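Local coordinates for protein ArsR family transcriptional regulator (Staphylococcus aureus, PDB 6CDB) that probably binds DNA as a dimeric, zinc-responsive transcriptional repressor of the ArsR winged-helix family, at residues 38-42 against 43-47; 58-61 against 62-65; 6-10 against 11-15. The protein carries 1 engineered substitution. All blocks are in the same frame, centred on the assembly; numbering follows the deposited sequence.

Contact 1: residues 38-42 against 43-47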
loop_
_atom_site.group_PDB
_atom_site.type_symbol
_atom_site.label_atom_id
_atom_site.label_comp_id
_atom_site.label_asym_id
_atom_site.label_seq_id
_atom_site.Cartn_x
_atom_site.Cartn_y
_atom_site.Cartn_z
ATOM N N SER A 38 -11.711 -4.323 13.820
ATOM C CA SER A 38 -13.076 -4.819 13.904
ATOM C C SER A 38 -13.976 -4.118 12.894
ATOM O O SER A 38 -13.854 -2.908 12.677
ATOM C CB SER A 38 -13.645 -4.620 15.309
ATOM O OG SER A 38 -15.053 -4.665 15.251
ATOM N N GLU A 39 -14.899 -4.881 12.307
ATOM C CA GLU A 39 -15.896 -4.291 11.424
ATOM C C GLU A 39 -16.758 -3.303 12.203
ATOM O O GLU A 39 -16.924 -3.415 13.418
ATOM C CB GLU A 39 -16.774 -5.375 10.806
ATOM C CG GLU A 39 -17.698 -6.032 11.821
ATOM C CD GLU A 39 -18.573 -7.109 11.211
ATOM O OE1 GLU A 39 -18.338 -7.494 10.045
ATOM O OE2 GLU A 39 -19.502 -7.568 11.905
ATOM N N ALA A 40 -17.306 -2.316 11.499
ATOM C CA ALA A 40 -17.995 -1.233 12.192
ATOM C C ALA A 40 -18.915 -0.495 11.232
ATOM O O ALA A 40 -18.779 -0.588 10.006
ATOM C CB ALA A 40 -16.997 -0.254 12.825
ATOM N N SER A 41 -19.850 0.249 11.818
ATOM C CA SER A 41 -20.767 1.115 11.100
ATOM C C SER A 41 -20.129 2.479 10.892
ATOM O O SER A 41 -19.122 2.817 11.510
ATOM C CB SER A 41 -22.071 1.273 11.879
ATOM O OG SER A 41 -21.824 1.956 13.100
ATOM N N VAL A 42 -20.752 3.283 10.026
ATOM C CA VAL A 42 -20.279 4.652 9.815
ATOM C C VAL A 42 -20.347 5.457 11.107
ATOM O O VAL A 42 -19.420 6.206 11.435
ATOM C CB VAL A 42 -21.076 5.338 8.689
ATOM C CG1 VAL A 42 -20.763 6.848 8.657
ATOM C CG2 VAL A 42 -20.746 4.689 7.340
ATOM N N GLY A 43 -21.448 5.333 11.853
ATOM C CA GLY A 43 -21.562 6.064 13.107
ATOM C C GLY A 43 -20.465 5.708 14.092
ATOM O O GLY A 43 -19.893 6.583 14.749
ATOM N N HIS A 44 -20.128 4.424 14.181
ATOM C CA HIS A 44 -19.076 4.013 15.103
ATOM C C HIS A 44 -17.703 4.485 14.640
ATOM O O HIS A 44 -16.893 4.941 15.458
ATOM C CB HIS A 44 -19.086 2.498 15.271
ATOM C CG HIS A 44 -18.010 1.998 16.182
ATOM N ND1 HIS A 44 -16.828 1.464 15.716
ATOM C CD2 HIS A 44 -17.925 1.979 17.535
ATOM C CE1 HIS A 44 -16.066 1.124 16.741
ATOM N NE2 HIS A 44 -16.709 1.423 17.855
ATOM N N ILE A 45 -17.411 4.368 13.341
ATOM C CA ILE A 45 -16.136 4.857 12.816
ATOM C C ILE A 45 -15.999 6.344 13.092
ATOM O O ILE A 45 -14.981 6.816 13.616
ATOM C CB ILE A 45 -16.029 4.567 11.308
ATOM C CG1 ILE A 45 -16.066 3.056 11.032
ATOM C CG2 ILE A 45 -14.761 5.222 10.724
ATOM C CD1 ILE A 45 -16.332 2.705 9.572
ATOM N N SER A 46 -17.042 7.100 12.743
ATOM C CA SER A 46 -17.062 8.541 12.946
ATOM C C SER A 46 -16.809 8.892 14.408
ATOM O O SER A 46 -15.937 9.714 14.720
ATOM C CB SER A 46 -18.404 9.082 12.469
ATOM O OG SER A 46 -18.778 10.208 13.234
ATOM N N HIS A 47 -17.544 8.247 15.322
ATOM C CA HIS A 47 -17.379 8.537 16.745
ATOM C C HIS A 47 -15.976 8.184 17.228
ATOM O O HIS A 47 -15.320 8.983 17.907
ATOM C CB HIS A 47 -18.421 7.772 17.551
ATOM C CG HIS A 47 -18.277 7.948 19.027
ATOM N ND1 HIS A 47 -17.785 6.958 19.849
ATOM C CD2 HIS A 47 -18.540 9.008 19.826
ATOM C CE1 HIS A 47 -17.775 7.391 21.097
ATOM N NE2 HIS A 47 -18.226 8.633 21.110
#

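Contact 2: residues 58-61 against 62-65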
loop_
_atom_site.group_PDB
_atom_site.type_symbol
_atom_site.label_atom_id
_atom_site.label_comp_id
_atom_site.label_asym_id
_atom_site.label_seq_id
_atom_site.Cartn_x
_atom_site.Cartn_y
_atom_site.Cartn_z
ATOM N N HIS A 58 -17.979 9.572 2.716
ATOM C CA HIS A 58 -17.288 9.882 1.465
ATOM C C HIS A 58 -16.072 8.969 1.269
ATOM O O HIS A 58 -15.914 8.321 0.215
ATOM C CB HIS A 58 -16.892 11.363 1.477
ATOM C CG HIS A 58 -16.347 11.876 0.178
ATOM N ND1 HIS A 58 -17.152 12.202 -0.895
ATOM C CD2 HIS A 58 -15.079 12.157 -0.207
ATOM C CE1 HIS A 58 -16.400 12.636 -1.891
ATOM N NE2 HIS A 58 -15.139 12.620 -1.498
ATOM N N GLN A 59 -15.213 8.885 2.292
ATOM C CA GLN A 59 -13.998 8.083 2.168
ATOM C C GLN A 59 -14.323 6.612 1.945
ATOM O O GLN A 59 -13.628 5.928 1.191
ATOM C CB GLN A 59 -13.116 8.249 3.405
ATOM C CG GLN A 59 -12.839 9.688 3.788
ATOM C CD GLN A 59 -12.366 10.539 2.619
ATOM O OE1 GLN A 59 -11.574 10.096 1.787
ATOM N NE2 GLN A 59 -12.863 11.769 2.551
ATOM N N LEU A 60 -15.390 6.114 2.574
ATOM C CA LEU A 60 -15.767 4.713 2.409
ATOM C C LEU A 60 -16.377 4.443 1.040
ATOM O O LEU A 60 -16.228 3.332 0.514
ATOM C CB LEU A 60 -16.751 4.286 3.501
ATOM C CG LEU A 60 -16.276 4.263 4.943
ATOM C CD1 LEU A 60 -17.480 4.035 5.890
ATOM C CD2 LEU A 60 -15.253 3.183 5.160
ATOM N N LYS A 61 -17.086 5.417 0.450
ATOM C CA LYS A 61 -17.496 5.244 -0.942
ATOM C C LYS A 61 -16.277 5.083 -1.825
ATOM O O LYS A 61 -16.239 4.197 -2.690
ATOM C CB LYS A 61 -18.336 6.416 -1.442
ATOM C CG LYS A 61 -19.486 6.806 -0.553
ATOM C CD LYS A 61 -20.642 5.836 -0.646
ATOM C CE LYS A 61 -21.628 6.103 0.489
ATOM N NZ LYS A 61 -22.141 7.522 0.417
ATOM N N LEU A 62 -15.253 5.917 -1.607
ATOM C CA LEU A 62 -14.050 5.780 -2.428
ATOM C C LEU A 62 -13.376 4.427 -2.200
ATOM O O LEU A 62 -13.032 3.729 -3.158
ATOM C CB LEU A 62 -13.071 6.920 -2.154
ATOM C CG LEU A 62 -11.683 6.700 -2.775
ATOM C CD1 LEU A 62 -11.734 6.418 -4.300
ATOM C CD2 LEU A 62 -10.786 7.886 -2.496
ATOM N N LEU A 63 -13.187 4.040 -0.934
ATOM C CA LEU A 63 -12.518 2.776 -0.634
ATOM C C LEU A 63 -13.305 1.588 -1.171
ATOM O O LEU A 63 -12.716 0.590 -1.615
ATOM C CB LEU A 63 -12.299 2.642 0.879
ATOM C CG LEU A 63 -11.353 3.672 1.506
ATOM C CD1 LEU A 63 -11.377 3.599 3.035
ATOM C CD2 LEU A 63 -9.919 3.499 0.968
ATOM N N LYS A 64 -14.636 1.681 -1.161
ATOM C CA LYS A 64 -15.454 0.590 -1.682
ATOM C C LYS A 64 -15.323 0.483 -3.202
ATOM O O LYS A 64 -15.218 -0.627 -3.744
ATOM C CB LYS A 64 -16.919 0.778 -1.278
ATOM C CG LYS A 64 -17.798 -0.430 -1.601
ATOM C CD LYS A 64 -19.287 -0.086 -1.616
ATOM C CE LYS A 64 -19.836 0.088 -0.222
ATOM N NZ LYS A 64 -21.298 0.418 -0.215
ATOM N N SER A 65 -15.307 1.622 -3.903
ATOM C CA SER A 65 -15.180 1.569 -5.358
ATOM C C SER A 65 -13.892 0.877 -5.793
ATOM O O SER A 65 -13.828 0.329 -6.898
ATOM C CB SER A 65 -15.235 2.976 -5.946
ATOM O OG SER A 65 -14.007 3.642 -5.735
#

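Contact 3: residues 6-10 against 11-15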
loop_
_atom_site.group_PDB
_atom_site.type_symbol
_atom_site.label_atom_id
_atom_site.label_comp_id
_atom_site.label_asym_id
_atom_site.label_seq_id
_atom_site.Cartn_x
_atom_site.Cartn_y
_atom_site.Cartn_z
ATOM N N SER A 6 0.335 -14.846 -11.605
ATOM C CA SER A 6 0.822 -14.204 -12.826
ATOM C C SER A 6 -0.100 -13.054 -13.249
ATOM O O SER A 6 -0.668 -12.369 -12.399
ATOM C CB SER A 6 0.952 -15.233 -13.961
ATOM O OG SER A 6 1.964 -16.193 -13.685
ATOM N N GLU A 7 -0.217 -12.836 -14.565
ATOM C CA GLU A 7 -1.138 -11.847 -15.142
ATOM C C GLU A 7 -0.782 -10.416 -14.723
ATOM O O GLU A 7 -1.661 -9.578 -14.499
ATOM C CB GLU A 7 -2.595 -12.182 -14.784
ATOM C CG GLU A 7 -3.658 -11.614 -15.736
ATOM C CD GLU A 7 -5.082 -11.856 -15.235
ATOM O OE1 GLU A 7 -5.861 -10.876 -15.127
ATOM O OE2 GLU A 7 -5.419 -13.028 -14.944
ATOM N N ILE A 8 0.515 -10.118 -14.633
ATOM C CA ILE A 8 0.976 -8.751 -14.356
ATOM C C ILE A 8 1.081 -8.049 -15.711
ATOM O O ILE A 8 2.068 -8.162 -16.443
ATOM C CB ILE A 8 2.285 -8.724 -13.559
ATOM C CG1 ILE A 8 1.998 -8.799 -12.047
ATOM C CG2 ILE A 8 3.106 -7.449 -13.845
ATOM C CD1 ILE A 8 1.464 -10.136 -11.541
ATOM N N ASN A 9 0.021 -7.351 -16.066
ATOM C CA ASN A 9 0.013 -6.489 -17.231
ATOM C C ASN A 9 -0.130 -5.043 -16.768
ATOM O O ASN A 9 -0.286 -4.756 -15.573
ATOM C CB ASN A 9 -1.105 -6.895 -18.193
ATOM C CG ASN A 9 -2.476 -6.808 -17.556
ATOM O OD1 ASN A 9 -2.711 -7.372 -16.486
ATOM N ND2 ASN A 9 -3.385 -6.086 -18.200
ATOM N N THR A 10 -0.073 -4.132 -17.738
ATOM C CA THR A 10 -0.116 -2.704 -17.444
ATOM C C THR A 10 -1.361 -2.329 -16.651
ATOM O O THR A 10 -1.275 -1.583 -15.665
ATOM C CB THR A 10 -0.047 -1.916 -18.756
ATOM O OG1 THR A 10 1.248 -2.090 -19.342
ATOM C CG2 THR A 10 -0.316 -0.426 -18.526
ATOM N N ASP A 11 -2.526 -2.838 -17.066
ATOM C CA ASP A 11 -3.778 -2.548 -16.365
ATOM C C ASP A 11 -3.689 -2.914 -14.886
ATOM O O ASP A 11 -4.083 -2.126 -14.014
ATOM C CB ASP A 11 -4.931 -3.307 -17.028
ATOM C CG ASP A 11 -4.907 -3.194 -18.547
ATOM O OD1 ASP A 11 -5.075 -4.235 -19.230
ATOM O OD2 ASP A 11 -4.716 -2.062 -19.052
ATOM N N THR A 12 -3.178 -4.113 -14.586
ATOM C CA THR A 12 -3.037 -4.529 -13.195
ATOM C C THR A 12 -2.243 -3.508 -12.394
ATOM O O THR A 12 -2.666 -3.093 -11.310
ATOM C CB THR A 12 -2.359 -5.898 -13.101
ATOM O OG1 THR A 12 -3.071 -6.851 -13.899
ATOM C CG2 THR A 12 -2.352 -6.365 -11.642
ATOM N N LEU A 13 -1.079 -3.097 -12.909
ATOM C CA LEU A 13 -0.237 -2.179 -12.148
ATOM C C LEU A 13 -0.868 -0.797 -12.048
ATOM O O LEU A 13 -0.639 -0.084 -11.069
ATOM C CB LEU A 13 1.165 -2.101 -12.763
ATOM C CG LEU A 13 1.986 -3.407 -12.739
ATOM C CD1 LEU A 13 3.460 -3.142 -13.045
ATOM C CD2 LEU A 13 1.828 -4.147 -11.398
ATOM N N GLU A 14 -1.670 -0.403 -13.034
ATOM C CA GLU A 14 -2.410 0.841 -12.887
ATOM C C GLU A 14 -3.423 0.752 -11.748
ATOM O O GLU A 14 -3.509 1.669 -10.920
ATOM C CB GLU A 14 -3.091 1.200 -14.202
ATOM C CG GLU A 14 -2.100 1.541 -15.315
ATOM C CD GLU A 14 -2.078 3.024 -15.610
ATOM O OE1 GLU A 14 -3.015 3.500 -16.293
ATOM O OE2 GLU A 14 -1.140 3.713 -15.141
ATOM N N ARG A 15 -4.192 -0.344 -11.681
ATOM C CA ARG A 15 -5.138 -0.499 -10.575
ATOM C C ARG A 15 -4.414 -0.549 -9.234
ATOM O O ARG A 15 -4.862 0.066 -8.263
ATOM C CB ARG A 15 -6.006 -1.743 -10.780
ATOM C CG ARG A 15 -6.745 -1.735 -12.115
ATOM C CD ARG A 15 -7.951 -2.662 -12.132
ATOM N NE ARG A 15 -7.567 -4.067 -12.026
ATOM C CZ ARG A 15 -7.156 -4.819 -13.048
ATOM N NH1 ARG A 15 -7.070 -4.306 -14.273
ATOM N NH2 ARG A 15 -6.825 -6.088 -12.843
#

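Contact 1: residues 38-42 against 43-47
Ser41 is the N-cap of the helix that starts at Val42: its OG accepts from His44 N at 3.2 Å, with an N-H...O angle of 159°. Its carbonyl O separately takes Ile45 N at 2.9 Å as the first i to i+4 bond of the helix. A chi1 of 65° folds OG between the backbone N and the carbonyl carbon of its own residue, from where it reaches the amide three residues on. Val42 O then receives Ser46 N at 2.9 Å, so the amides of residues 44 to 46 all have acceptors. These residues pass from short strand 40-41 into helix 42-49, which in the winged helix-turn-helix fold of the ArsR family leads through a turn to helix 53-65. Ala40, whose backbone pairs with Tyr80 in strand 77-82, turns its methyl to the new helix. There CB lies 3.4 Å from His44 ND1, obliquely to the imidazole, and 3.9 Å from Ile45 CG1. That ring nitrogen is covered by the contact and has no polar partner anywhere in the model. The CG1 branch of Ile45 runs close alongside the Ser41 carbonyl oxygen, with CG1 3.1 Å from Ser41 O, while the side chain packs on Ile31, Leu34 and Leu35 of helix 26-37. Ser46 OG is hydrogen-bonded to Leu51 O beyond the end of the helix.

Contact 2: residues 58-61 against 62-65
Residues 58-61 and 62-65 are successive turns of one helix, joined by an unbroken run of i to i+4 backbone bonds from His58 and Leu62 to Lys61 and Ser65. They form the C-terminal half of helix 53-65, the second helix of the helix-turn-helix and, as in other winged-helix ArsR proteins, probably the one that reads DNA. The bond from Leu62 N to His58 O, 3.1 Å long, lies in the carbonyl plane. Leu63 N meets Gln59 O at 2.9 Å, and Lys64 N meets Leu60 O at 2.8 Å. This third bond is the most bent of the four, with an N-H...O angle of 149° and its donor tilted 33° from the carbonyl plane.

The side chains divide the helix into a buried and an exposed flank. Leu60 and Leu63 sit on the inner side and approach each other loosely, CD2 of Leu60 being 4.4 Å from CD1 of Leu63. Leu60 packs against Val42 and Ile45 of the preceding helix, Leu63 against Met32 and Val69. Leu63 CG comes within 3.2 Å of Gln59 O, because a chi1 of -65° places it beside its own backbone N. The Gln59 amide is held from outside: NE2 bonds Asn55 OD1, and OE1 takes a weak bond from Arg28 NE. Within the contact, NE2 sits in plane at the edge of the His58 imidazole. Lys61 and Lys64 occupy the exposed flank. Near the helix end the Ser65 hydroxyl turns back along the backbone, OG donating to Leu62 O at 2.8 Å.

Contact 3: residues 6-10 against 11-15
The amide of Asn9 and the carboxylate of Asp11 meet with their planes 81° apart, nearly perpendicular. ND2 of Asn9 comes to 2.7 Å from OD1 of Asp11, yet its N-H groups point poorly at that oxygen, which makes this a close polar approach and not a hydrogen bond. A third flat group, the guanidinium of Arg15, has Thr12 CA over one face, 3.9 Å from the plane and nearer its periphery than its middle; its NH2 bonds Ala98 O of the second subunit.

Asn9 stands at the N-cap position of helix 10-23, but its side chain serves a hydroxyl in place of a backbone amide. With chi1 at 60°, the amide is folded back over its own backbone. OD1 accepts from Thr12 OG1 at 2.7 Å, the donor lying 37° out of the carbonyl plane and so not on a lone pair, whereas Thr12 N is 3.8 Å from the same OD1. The first helical bonds follow behind, from Leu13 N to Asn9 O at 3.2 Å and from Glu14 N to Thr10 O at 2.9 Å. The Thr10 and Glu14 side chains run alongside each other in the same direction. Before the cap, Ile8 CG2 rests loosely on Leu13 CD2, 4.3 Å away.

The second subunit closes over this helix start: its Asn99 donates through ND2 to Glu7 O, and its Tyr26 packs on Thr10 and Glu14. The one Thr12 hydroxyl hydrogen goes mainly to Asn9 OD1, with Asn99 OD1 of the second subunit a weak second partner; the conformation of this N-terminus is therefore probably influenced by the dimer. The carboxylate of Asp11, in the first turn, is probably stabilised by the partial positive charge of the helix start.

How the contacts relate
Along the chain the order is contact 3, contact 1, contact 2. Contacts 1 and 2 lie on successive helices, 42-49 and 53-65, of the helix-turn-helix; their centres are about 14 Å apart, and they touch where Val42 CG2 packs on Leu60 CD1 at 3.6 Å. Contact 3, at the start of helix 10-23, lies on the opposite side of the chain's centre from contact 1, with centres about 33 Å apart, and about 22 Å from contact 2, centre to centre; it touches neither. The two helix starts thus serve different parts of the protein: 38-47 opens the probable DNA-binding unit, whereas 6-15 projects onto the second subunit and takes part in the dimer interface.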